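Local coordinates for (r)-specific enoyl-coa hydratase (Aeromonas punctata, PDB 1IQ6), which catalyses the hydration of short-chain trans-2-enoyl-CoA of four to six carbon atoms to the corresponding (3R)-3-hydroxyacyl-CoA, at residues 48-53 / 87-91; 59-63 / 113-117; 82-88 / 122-126; 10-14 / 65-70. All coordinates share one frame. Residue numbers count along the deposited sequence, not the author numbering.

Interaction 1: residues 48-53 / 87-91; sequences FERPIV and PVFVG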
loop_
_atom_site.group_PDB
_atom_site.type_symbol
_atom_site.label_atom_id
_atom_site.label_comp_id
_atom_site.label_asym_id
_atom_site.label_seq_id
_atom_site.Cartn_x
_atom_site.Cartn_y
_atom_site.Cartn_z
ATOM N N PHE B 48 -19.690 9.933 0.067
ATOM C CA PHE B 48 -19.095 9.612 -1.227
ATOM C C PHE B 48 -20.166 9.328 -2.274
ATOM O O PHE B 48 -19.921 9.459 -3.474
ATOM C CB PHE B 48 -18.162 8.407 -1.099
ATOM C CG PHE B 48 -17.065 8.602 -0.100
ATOM C CD1 PHE B 48 -17.069 7.898 1.097
ATOM C CD2 PHE B 48 -16.035 9.502 -0.346
ATOM C CE1 PHE B 48 -16.062 8.088 2.038
ATOM C CE2 PHE B 48 -15.021 9.701 0.588
ATOM C CZ PHE B 48 -15.036 8.992 1.783
ATOM N N GLU B 49 -21.344 8.929 -1.802
ATOM C CA GLU B 49 -22.496 8.635 -2.653
ATOM C C GLU B 49 -22.363 7.401 -3.541
ATOM O O GLU B 49 -23.363 6.771 -3.881
ATOM C CB GLU B 49 -22.836 9.851 -3.522
ATOM C CG GLU B 49 -23.157 11.101 -2.724
ATOM C CD GLU B 49 -23.780 12.190 -3.571
ATOM O OE1 GLU B 49 -24.875 11.956 -4.125
ATOM O OE2 GLU B 49 -23.177 13.278 -3.684
ATOM N N ARG B 50 -21.137 7.059 -3.922
ATOM C CA ARG B 50 -20.902 5.893 -4.770
ATOM C C ARG B 50 -19.615 5.170 -4.380
ATOM O O ARG B 50 -18.753 5.744 -3.713
ATOM C CB ARG B 50 -20.848 6.316 -6.242
ATOM C CG ARG B 50 -19.994 7.544 -6.501
ATOM C CD ARG B 50 -19.875 7.843 -7.989
ATOM N NE ARG B 50 -19.232 6.749 -8.711
ATOM C CZ ARG B 50 -18.846 6.810 -9.981
ATOM N NH1 ARG B 50 -18.269 5.760 -10.550
ATOM N NH2 ARG B 50 -19.030 7.922 -10.681
ATOM N N PRO B 51 -19.471 3.897 -4.788
ATOM C CA PRO B 51 -18.281 3.099 -4.472
ATOM C C PRO B 51 -16.960 3.763 -4.860
ATOM O O PRO B 51 -16.822 4.320 -5.952
ATOM C CB PRO B 51 -18.521 1.802 -5.240
ATOM C CG PRO B 51 -20.023 1.689 -5.230
ATOM C CD PRO B 51 -20.441 3.097 -5.557
ATOM N N ILE B 52 -15.990 3.676 -3.955
ATOM C CA ILE B 52 -14.677 4.260 -4.182
ATOM C C ILE B 52 -13.585 3.197 -4.162
ATOM O O ILE B 52 -13.737 2.142 -3.547
ATOM C CB ILE B 52 -14.363 5.342 -3.123
ATOM C CG1 ILE B 52 -14.325 4.725 -1.721
ATOM C CG2 ILE B 52 -15.420 6.438 -3.183
ATOM C CD1 ILE B 52 -13.939 5.713 -0.634
ATOM N N VAL B 53 -12.490 3.479 -4.860
ATOM C CA VAL B 53 -11.352 2.567 -4.934
ATOM C C VAL B 53 -10.558 2.594 -3.623
ATOM O O VAL B 53 -10.383 3.658 -3.034
ATOM C CB VAL B 53 -10.410 2.984 -6.092
ATOM C CG1 VAL B 53 -9.196 2.077 -6.143
ATOM C CG2 VAL B 53 -11.169 2.945 -7.412
ATOM N N PRO B 87 -11.364 11.020 -2.657
ATOM C CA PRO B 87 -11.737 9.692 -3.128
ATOM C C PRO B 87 -11.610 9.543 -4.636
ATOM O O PRO B 87 -11.682 10.516 -5.387
ATOM C CB PRO B 87 -13.182 9.573 -2.672
ATOM C CG PRO B 87 -13.690 10.970 -2.904
ATOM C CD PRO B 87 -12.559 11.832 -2.357
ATOM N N VAL B 88 -11.387 8.310 -5.066
ATOM C CA VAL B 88 -11.311 7.981 -6.476
ATOM C C VAL B 88 -12.475 7.017 -6.680
ATOM O O VAL B 88 -12.575 5.998 -5.999
ATOM C CB VAL B 88 -9.995 7.273 -6.835
ATOM C CG1 VAL B 88 -10.094 6.683 -8.234
ATOM C CG2 VAL B 88 -8.840 8.266 -6.767
ATOM N N PHE B 89 -13.364 7.342 -7.607
ATOM C CA PHE B 89 -14.517 6.488 -7.846
ATOM C C PHE B 89 -14.195 5.329 -8.772
ATOM O O PHE B 89 -13.411 5.466 -9.708
ATOM C CB PHE B 89 -15.662 7.347 -8.378
ATOM C CG PHE B 89 -16.103 8.393 -7.401
ATOM C CD1 PHE B 89 -16.723 8.024 -6.214
ATOM C CD2 PHE B 89 -15.824 9.738 -7.621
ATOM C CE1 PHE B 89 -17.057 8.977 -5.256
ATOM C CE2 PHE B 89 -16.153 10.700 -6.669
ATOM C CZ PHE B 89 -16.771 10.316 -5.482
ATOM N N VAL B 90 -14.784 4.173 -8.485
ATOM C CA VAL B 90 -14.538 2.988 -9.286
ATOM C C VAL B 90 -14.817 3.258 -10.757
ATOM O O VAL B 90 -15.872 3.792 -11.117
ATOM C CB VAL B 90 -15.402 1.796 -8.803
ATOM C CG1 VAL B 90 -15.088 0.553 -9.625
ATOM C CG2 VAL B 90 -15.141 1.533 -7.330
ATOM N N GLY B 91 -13.860 2.894 -11.601
ATOM C CA GLY B 91 -14.016 3.097 -13.027
ATOM C C GLY B 91 -13.326 4.341 -13.547
ATOM O O GLY B 91 -13.051 4.440 -14.740
HETATM O O HOH W 1 -16.451 5.641 -13.005
HETATM O O HOH W 2 -10.607 6.432 -3.027
#
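F89 is the side chain to look at first. With chi1 near -62° (m) its ring lies alongside the 48-53 loop, and R50 folds across one face of it: CD of R50 sits 4.1 Å from the centroid of the F89 ring, 29° off the normal, a CH-pi contact. R50 gets there with chi1 p and chi2 t, and the m setting of chi3 then turns the guanidinium back over F89 CB. From that position R50 NH1 reaches water 1 at 3.1 Å, and the water donates to V90 O at 2.7 Å. I52 CG2 approaches F89 CD1 at 3.7 Å and P87 CB at 3.9 Å, while the F48 ring brings CD2 within 3.7 Å of P87 CB.

Two loops of the hot-dog fold are joined here, the one leading into helix 55-68 and the one linking strands 76-84 and 93-103. A single bridge, I52 with F89, ties their backbones: V53 N donates to V88 O at 2.8 Å, and V90 N to P51 O at 3.3 Å. Water 2 adds a link, taking a hydrogen bond from V88 N (2.9 Å) and giving one to V53 O (2.8 Å). V53 and V90, both t, bring their CG2 atoms to 4.2 Å and pack on V23 of helix 20-30. On the same loop I52 O hydrogen-bonds ND1 of H37, a residue assigned by similarity to the hydroxyacyl-CoA site.

Interaction 2: residues 59-63 / 113-117; sequences ASLFS and TTRIF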
loop_
_atom_site.group_PDB
_atom_site.type_symbol
_atom_site.label_atom_id
_atom_site.label_comp_id
_atom_site.label_asym_id
_atom_site.label_seq_id
_atom_site.Cartn_x
_atom_site.Cartn_y
_atom_site.Cartn_z
ATOM N N ALA B 59 -2.400 3.537 -3.875
ATOM C CA ALA B 59 -1.014 3.668 -3.436
ATOM C C ALA B 59 -0.089 2.600 -4.003
ATOM O O ALA B 59 1.115 2.818 -4.124
ATOM C CB ALA B 59 -0.949 3.656 -1.915
ATOM N N SER B 60 -0.649 1.447 -4.351
ATOM C CA SER B 60 0.158 0.364 -4.901
ATOM C C SER B 60 0.797 0.722 -6.244
ATOM O O SER B 60 1.794 0.116 -6.640
ATOM C CB SER B 60 -0.690 -0.903 -5.036
ATOM O OG SER B 60 -1.072 -1.381 -3.754
ATOM N N LEU B 61 0.235 1.708 -6.940
ATOM C CA LEU B 61 0.791 2.124 -8.224
ATOM C C LEU B 61 2.196 2.693 -8.065
ATOM O O LEU B 61 2.988 2.674 -9.006
ATOM C CB LEU B 61 -0.112 3.162 -8.896
ATOM C CG LEU B 61 -1.431 2.606 -9.446
ATOM C CD1 LEU B 61 -2.247 3.731 -10.054
ATOM C CD2 LEU B 61 -1.145 1.529 -10.494
ATOM N N PHE B 62 2.511 3.207 -6.879
ATOM C CA PHE B 62 3.849 3.752 -6.657
ATOM C C PHE B 62 4.875 2.633 -6.802
ATOM O O PHE B 62 5.959 2.842 -7.341
ATOM C CB PHE B 62 3.958 4.374 -5.262
ATOM C CG PHE B 62 3.052 5.565 -5.044
ATOM C CD1 PHE B 62 2.552 5.842 -3.774
ATOM C CD2 PHE B 62 2.701 6.408 -6.098
ATOM C CE1 PHE B 62 1.713 6.934 -3.549
ATOM C CE2 PHE B 62 1.862 7.509 -5.889
ATOM C CZ PHE B 62 1.364 7.775 -4.614
ATOM N N SER B 63 4.523 1.441 -6.328
ATOM C CA SER B 63 5.419 0.293 -6.408
ATOM C C SER B 63 5.760 0.025 -7.873
ATOM O O SER B 63 6.904 -0.275 -8.209
ATOM C CB SER B 63 4.762 -0.941 -5.778
ATOM O OG SER B 63 5.734 -1.910 -5.416
ATOM N N THR B 113 8.884 12.013 -4.031
ATOM C CA THR B 113 7.540 12.444 -3.679
ATOM C C THR B 113 6.637 11.583 -4.561
ATOM O O THR B 113 6.893 11.415 -5.755
ATOM C CB THR B 113 7.343 13.946 -3.957
ATOM O OG1 THR B 113 8.006 14.697 -2.929
ATOM C CG2 THR B 113 5.866 14.317 -3.974
ATOM N N THR B 114 5.599 11.020 -3.954
ATOM C CA THR B 114 4.669 10.125 -4.638
ATOM C C THR B 114 3.248 10.665 -4.543
ATOM O O THR B 114 2.717 10.835 -3.446
ATOM C CB THR B 114 4.741 8.733 -3.997
ATOM O OG1 THR B 114 4.434 8.837 -2.601
ATOM C CG2 THR B 114 6.148 8.162 -4.141
ATOM N N ARG B 115 2.635 10.921 -5.695
ATOM C CA ARG B 115 1.287 11.475 -5.735
ATOM C C ARG B 115 0.342 10.775 -6.695
ATOM O O ARG B 115 0.756 10.278 -7.738
ATOM C CB ARG B 115 1.359 12.957 -6.117
ATOM C CG ARG B 115 2.146 13.763 -5.111
ATOM C CD ARG B 115 2.277 15.230 -5.455
ATOM N NE ARG B 115 2.887 15.913 -4.318
ATOM C CZ ARG B 115 3.404 17.135 -4.345
ATOM N NH1 ARG B 115 3.929 17.649 -3.240
ATOM N NH2 ARG B 115 3.409 17.838 -5.466
ATOM N N ILE B 116 -0.933 10.726 -6.312
ATOM C CA ILE B 116 -1.980 10.153 -7.153
ATOM C C ILE B 116 -2.964 11.292 -7.393
ATOM O O ILE B 116 -3.432 11.926 -6.440
ATOM C CB ILE B 116 -2.765 9.017 -6.454
ATOM C CG1 ILE B 116 -1.854 7.829 -6.132
ATOM C CG2 ILE B 116 -3.928 8.568 -7.355
ATOM C CD1 ILE B 116 -1.344 7.086 -7.355
ATOM N N PHE B 117 -3.261 11.562 -8.661
ATOM C CA PHE B 117 -4.217 12.604 -9.019
ATOM C C PHE B 117 -5.463 11.970 -9.620
ATOM O O PHE B 117 -5.377 10.980 -10.344
ATOM C CB PHE B 117 -3.625 13.587 -10.039
ATOM C CG PHE B 117 -2.656 14.564 -9.449
ATOM C CD1 PHE B 117 -1.303 14.257 -9.371
ATOM C CD2 PHE B 117 -3.102 15.781 -8.939
ATOM C CE1 PHE B 117 -0.400 15.151 -8.789
ATOM C CE2 PHE B 117 -2.203 16.681 -8.355
ATOM C CZ PHE B 117 -0.851 16.357 -8.282
#
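This is buried helix-on-sheet packing close to the centre of the chain, where helix 55-68, the central helix of the hot-dog fold, lies against strand 109-117 of the curved antiparallel sheet. The axes of the short segments approach to 8.5 Å at 131°, and no hydrogen bond crosses between them. F62 does most of the work. Its CB points at the strand, and its ring lies flat over T114: CB of T114 is 3.4 Å from the centroid of the F62 ring and only 5° off the normal, a close CH-pi contact. T114 OG1, over the same face, is 3.5 Å from F62 CE1 and hydrogen-bonds Q80 NE2. Two residues along the strand, I116 CD1 comes to 3.6 Å from F62 CE2 and 4.4 Å from L61 CB. The F62 ring also packs on Y77, Q80 and L82 of strand 76-84, L61 rests on A96 of strand 93-103, and the S60 side of the helix faces F26 of the second subunit.

Interaction 3: residues 82-88 / 122-126; sequences LSFKLPV and ALAVT
Strands 82-84 and 123-126 run antiparallel, short axes 4.9 Å apart at 156°. S83 and T126 form a hydrogen-bonded pair (CA-CA 5.4 Å) on one face of the sheet, F84 and V125 a non-hydrogen-bonded pair (4.7 Å) on the other. S83 N donates to T126 O (2.9 Å), T126 N to S83 O (3.0 Å). A124 O accepts from K85 N (2.8 Å) and weakly from L86 N (3.4 Å), A124 (phi/psi -102/-37) and K85 (-108/-39) being non-extended. Water 3 binds S83 OG (2.8 Å) and T126 O (3.1 Å), water 4 L86 O (2.8 Å) and A124 O (2.9 Å).

Apolar contacts are F84 (m) CD2 to V125 (t) CG2 (3.9 Å), L82 (m,t) CD2 to V125 CG1 (4.0 Å), V88 (t) CG2 to A124 CB (4.0 Å) and L86 (m,t) CD1 to A122 CB (3.5 Å).

L82 and S83 pair with a strand of the second subunit. F84 probably binds hydroxyacyl-CoA. A124 and V125 both face I116 of neighbouring strand 109-117, a classic beta bulge.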
loop_
_atom_site.group_PDB
_atom_site.type_symbol
_atom_site.label_atom_id
_atom_site.label_comp_id
_atom_site.label_asym_id
_atom_site.label_seq_id
_atom_site.Cartn_x
_atom_site.Cartn_y
_atom_site.Cartn_z
ATOM N N LEU B 82 1.895 7.747 3.397
ATOM C CA LEU B 82 0.690 7.995 2.617
ATOM C C LEU B 82 -0.340 8.822 3.362
ATOM O O LEU B 82 -0.620 8.577 4.528
ATOM C CB LEU B 82 0.037 6.664 2.232
ATOM C CG LEU B 82 0.895 5.682 1.440
ATOM C CD1 LEU B 82 0.290 4.286 1.537
ATOM C CD2 LEU B 82 1.010 6.130 -0.003
ATOM N N SER B 83 -0.902 9.808 2.672
ATOM C CA SER B 83 -1.954 10.639 3.227
ATOM C C SER B 83 -3.045 10.618 2.157
ATOM O O SER B 83 -2.783 10.934 0.994
ATOM C CB SER B 83 -1.455 12.062 3.470
ATOM O OG SER B 83 -0.471 12.078 4.494
ATOM N N PHE B 84 -4.252 10.222 2.552
ATOM C CA PHE B 84 -5.378 10.116 1.632
ATOM C C PHE B 84 -6.234 11.371 1.739
ATOM O O PHE B 84 -6.781 11.678 2.796
ATOM C CB PHE B 84 -6.157 8.840 1.960
ATOM C CG PHE B 84 -5.295 7.606 1.950
ATOM C CD1 PHE B 84 -4.721 7.124 3.127
ATOM C CD2 PHE B 84 -5.011 6.954 0.752
ATOM C CE1 PHE B 84 -3.875 6.007 3.108
ATOM C CE2 PHE B 84 -4.166 5.839 0.724
ATOM C CZ PHE B 84 -3.599 5.366 1.905
ATOM N N LYS B 85 -6.343 12.093 0.626
ATOM C CA LYS B 85 -7.051 13.369 0.607
ATOM C C LYS B 85 -8.406 13.428 -0.086
ATOM O O LYS B 85 -9.315 14.121 0.378
ATOM C CB LYS B 85 -6.132 14.427 -0.011
ATOM C CG LYS B 85 -4.748 14.517 0.630
ATOM C CD LYS B 85 -4.857 14.825 2.118
ATOM C CE LYS B 85 -3.493 15.041 2.757
ATOM N NZ LYS B 85 -3.621 15.317 4.216
ATOM N N LEU B 86 -8.535 12.732 -1.206
ATOM C CA LEU B 86 -9.786 12.723 -1.955
ATOM C C LEU B 86 -10.081 11.323 -2.444
ATOM O O LEU B 86 -9.176 10.513 -2.640
ATOM C CB LEU B 86 -9.706 13.671 -3.156
ATOM C CG LEU B 86 -9.732 15.174 -2.874
ATOM C CD1 LEU B 86 -9.429 15.933 -4.161
ATOM C CD2 LEU B 86 -11.097 15.583 -2.321
ATOM N N PRO B 87 -11.364 11.020 -2.657
ATOM C CA PRO B 87 -11.737 9.692 -3.128
ATOM C C PRO B 87 -11.610 9.543 -4.636
ATOM O O PRO B 87 -11.682 10.516 -5.387
ATOM C CB PRO B 87 -13.182 9.573 -2.672
ATOM C CG PRO B 87 -13.690 10.970 -2.904
ATOM C CD PRO B 87 -12.559 11.832 -2.357
ATOM N N VAL B 88 -11.387 8.310 -5.066
ATOM C CA VAL B 88 -11.311 7.981 -6.476
ATOM C C VAL B 88 -12.475 7.017 -6.680
ATOM O O VAL B 88 -12.575 5.998 -5.999
ATOM C CB VAL B 88 -9.995 7.273 -6.835
ATOM C CG1 VAL B 88 -10.094 6.683 -8.234
ATOM C CG2 VAL B 88 -8.840 8.266 -6.767
ATOM N N ALA B 122 -7.174 16.516 -9.353
ATOM C CA ALA B 122 -7.057 16.857 -7.941
ATOM C C ALA B 122 -6.252 15.807 -7.187
ATOM O O ALA B 122 -6.301 14.619 -7.508
ATOM C CB ALA B 122 -8.443 17.010 -7.313
ATOM N N LEU B 123 -5.523 16.251 -6.170
ATOM C CA LEU B 123 -4.682 15.359 -5.382
ATOM C C LEU B 123 -5.496 14.398 -4.528
ATOM O O LEU B 123 -6.248 14.822 -3.654
ATOM C CB LEU B 123 -3.756 16.182 -4.486
ATOM C CG LEU B 123 -2.641 15.410 -3.775
ATOM C CD1 LEU B 123 -1.710 14.775 -4.795
ATOM C CD2 LEU B 123 -1.865 16.363 -2.871
ATOM N N ALA B 124 -5.332 13.101 -4.778
ATOM C CA ALA B 124 -6.061 12.077 -4.029
ATOM C C ALA B 124 -5.195 11.411 -2.962
ATOM O O ALA B 124 -5.678 11.087 -1.873
ATOM C CB ALA B 124 -6.602 11.027 -4.989
ATOM N N VAL B 125 -3.919 11.207 -3.278
ATOM C CA VAL B 125 -2.978 10.577 -2.355
ATOM C C VAL B 125 -1.626 11.255 -2.499
ATOM O O VAL B 125 -1.191 11.549 -3.609
ATOM C CB VAL B 125 -2.789 9.073 -2.673
ATOM C CG1 VAL B 125 -1.902 8.420 -1.611
ATOM C CG2 VAL B 125 -4.142 8.379 -2.758
ATOM N N THR B 126 -0.968 11.512 -1.376
ATOM C CA THR B 126 0.352 12.125 -1.425
ATOM C C THR B 126 1.232 11.543 -0.330
ATOM O O THR B 126 0.743 11.022 0.668
ATOM C CB THR B 126 0.274 13.662 -1.289
ATOM O OG1 THR B 126 1.572 14.220 -1.538
ATOM C CG2 THR B 126 -0.203 14.068 0.101
HETATM O O HOH W 3 1.996 11.394 3.446
HETATM O O HOH W 4 -7.482 8.887 -1.189
#

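Interaction 4: residues 10-14 / 65-70; sequences QKARL and LLGQQL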
loop_
_atom_site.group_PDB
_atom_site.type_symbol
_atom_site.label_atom_id
_atom_site.label_comp_id
_atom_site.label_asym_id
_atom_site.label_seq_id
_atom_site.Cartn_x
_atom_site.Cartn_y
_atom_site.Cartn_z
ATOM N N GLN B 10 14.241 14.243 -11.493
ATOM C CA GLN B 10 13.759 13.297 -12.493
ATOM C C GLN B 10 12.380 12.823 -12.052
ATOM O O GLN B 10 12.111 12.688 -10.855
ATOM C CB GLN B 10 14.714 12.112 -12.632
ATOM C CG GLN B 10 16.077 12.508 -13.197
ATOM C CD GLN B 10 17.015 11.333 -13.353
ATOM O OE1 GLN B 10 16.942 10.364 -12.601
ATOM N NE2 GLN B 10 17.924 11.424 -14.322
ATOM N N LYS B 11 11.505 12.586 -13.019
ATOM C CA LYS B 11 10.148 12.164 -12.706
ATOM C C LYS B 11 9.611 11.108 -13.655
ATOM O O LYS B 11 10.150 10.885 -14.737
ATOM C CB LYS B 11 9.218 13.377 -12.706
ATOM C CG LYS B 11 9.231 14.176 -13.993
ATOM C CD LYS B 11 8.360 15.423 -13.872
ATOM C CE LYS B 11 8.429 16.281 -15.127
ATOM N NZ LYS B 11 7.933 15.573 -16.339
ATOM N N ALA B 12 8.538 10.454 -13.229
ATOM C CA ALA B 12 7.900 9.418 -14.023
ATOM C C ALA B 12 6.437 9.372 -13.635
ATOM O O ALA B 12 6.066 9.725 -12.514
ATOM C CB ALA B 12 8.549 8.067 -13.756
ATOM N N ARG B 13 5.600 8.927 -14.561
ATOM C CA ARG B 13 4.179 8.844 -14.284
ATOM C C ARG B 13 3.515 7.765 -15.120
ATOM O O ARG B 13 4.088 7.260 -16.083
ATOM C CB ARG B 13 3.494 10.190 -14.562
ATOM C CG ARG B 13 3.517 10.611 -16.029
ATOM C CD ARG B 13 2.483 11.695 -16.326
ATOM N NE ARG B 13 2.766 12.964 -15.661
ATOM C CZ ARG B 13 2.023 14.057 -15.802
ATOM N NH1 ARG B 13 2.352 15.173 -15.164
ATOM N NH2 ARG B 13 0.945 14.034 -16.576
ATOM N N LEU B 14 2.308 7.396 -14.714
ATOM C CA LEU B 14 1.518 6.415 -15.441
ATOM C C LEU B 14 0.066 6.674 -15.074
ATOM O O LEU B 14 -0.227 7.306 -14.059
ATOM C CB LEU B 14 1.926 4.975 -15.082
ATOM C CG LEU B 14 1.750 4.406 -13.670
ATOM C CD1 LEU B 14 0.276 4.192 -13.348
ATOM C CD2 LEU B 14 2.487 3.076 -13.591
ATOM N N LEU B 65 5.712 2.229 -10.463
ATOM C CA LEU B 65 6.582 3.271 -10.997
ATOM C C LEU B 65 7.998 3.168 -10.442
ATOM O O LEU B 65 8.978 3.273 -11.185
ATOM C CB LEU B 65 6.014 4.655 -10.682
ATOM C CG LEU B 65 4.867 5.114 -11.580
ATOM C CD1 LEU B 65 4.314 6.442 -11.076
ATOM C CD2 LEU B 65 5.374 5.248 -13.011
ATOM N N LEU B 66 8.103 2.957 -9.136
ATOM C CA LEU B 66 9.402 2.858 -8.485
ATOM C C LEU B 66 10.221 1.665 -8.964
ATOM O O LEU B 66 11.427 1.777 -9.173
ATOM C CB LEU B 66 9.218 2.778 -6.966
ATOM C CG LEU B 66 8.619 4.008 -6.274
ATOM C CD1 LEU B 66 8.234 3.654 -4.839
ATOM C CD2 LEU B 66 9.621 5.161 -6.303
ATOM N N GLY B 67 9.563 0.526 -9.151
ATOM C CA GLY B 67 10.278 -0.664 -9.578
ATOM C C GLY B 67 10.461 -0.843 -11.072
ATOM O O GLY B 67 11.385 -1.534 -11.507
ATOM N N GLN B 68 9.600 -0.220 -11.867
ATOM C CA GLN B 68 9.688 -0.367 -13.313
ATOM C C GLN B 68 10.347 0.797 -14.046
ATOM O O GLN B 68 10.978 0.597 -15.084
ATOM C CB GLN B 68 8.290 -0.602 -13.895
ATOM C CG GLN B 68 7.602 -1.853 -13.372
ATOM C CD GLN B 68 8.285 -3.134 -13.819
ATOM O OE1 GLN B 68 7.939 -4.224 -13.367
ATOM N NE2 GLN B 68 9.255 -3.007 -14.716
ATOM N N GLN B 69 10.222 2.006 -13.507
ATOM C CA GLN B 69 10.784 3.168 -14.181
ATOM C C GLN B 69 11.775 4.040 -13.417
ATOM O O GLN B 69 12.877 4.299 -13.900
ATOM C CB GLN B 69 9.648 4.060 -14.691
ATOM C CG GLN B 69 8.833 3.444 -15.818
ATOM C CD GLN B 69 7.715 4.350 -16.289
ATOM O OE1 GLN B 69 7.930 5.532 -16.566
ATOM N NE2 GLN B 69 6.510 3.799 -16.389
ATOM N N LEU B 70 11.390 4.493 -12.229
ATOM C CA LEU B 70 12.253 5.389 -11.467
ATOM C C LEU B 70 12.141 5.169 -9.960
ATOM O O LEU B 70 11.084 5.411 -9.378
ATOM C CB LEU B 70 11.861 6.827 -11.804
ATOM C CG LEU B 70 12.689 7.979 -11.241
ATOM C CD1 LEU B 70 14.043 8.018 -11.941
ATOM C CD2 LEU B 70 11.947 9.289 -11.460
HETATM O O HOH W 5 6.924 8.628 -17.198
HETATM O O HOH W 6 4.397 5.135 -17.955
#
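Residues 11-14 are in extended strand conformation, whereas 65-68 form the last turn of helix 55-68, and Q69 is the first residue to leave helical angles. Both Q69 N and L70 N donate to L65 O at 2.9 Å. The nearest CA pairs are A12 with L70 at 6.5 Å and R13 with L65 at 6.9 Å. A12 and L14 turn their CB atoms to the helix end, while K11 and R13 point theirs away. L65 CD2 meets L14 CD2 at 3.7 Å and A12 CB at 4.3 Å. L70 brings CB to 4.0 Å from A12 CB and CD2 to 3.6 Å from K11 CA. No direct hydrogen bond joins the segments; instead Q69 reaches the R13 backbone through two waters. Water 6 donates to R13 O at 2.8 Å and accepts from Q69 NE2 at 2.9 Å; water 5 accepts from R13 N at 3.0 Å and donates weakly to Q69 OE1 at 3.3 Å. The C-terminal end of the hot-dog fold's central helix thus packs on strand 11-17, an outermost strand of the sheet in this chain, and its neighbour 93-103 continues the packing, with L65 resting on A96 and V98 and L70 on V100.

Interactions 2 and 4 both pack helix 55-68 on the sheet, at positions along it whose centres lie 10 Å apart; L61 CD2 to L14 CD1, at 4.2 Å, joins them. Interaction 2 is the buried one and has no polar link between its segments, whereas interaction 4, nearer the surface, adds water bridges to its leucine packing. Interaction 3 is backbone pairing within the sheet and meets interaction 2 through I116, whose O and N lie 2.8 Å from A124 N and V125 O respectively, probable hydrogen bonds. Interaction 1 shares P87 and V88 with interaction 3 but joins loops, partly buried, combining a single bridge with aromatic and proline contacts.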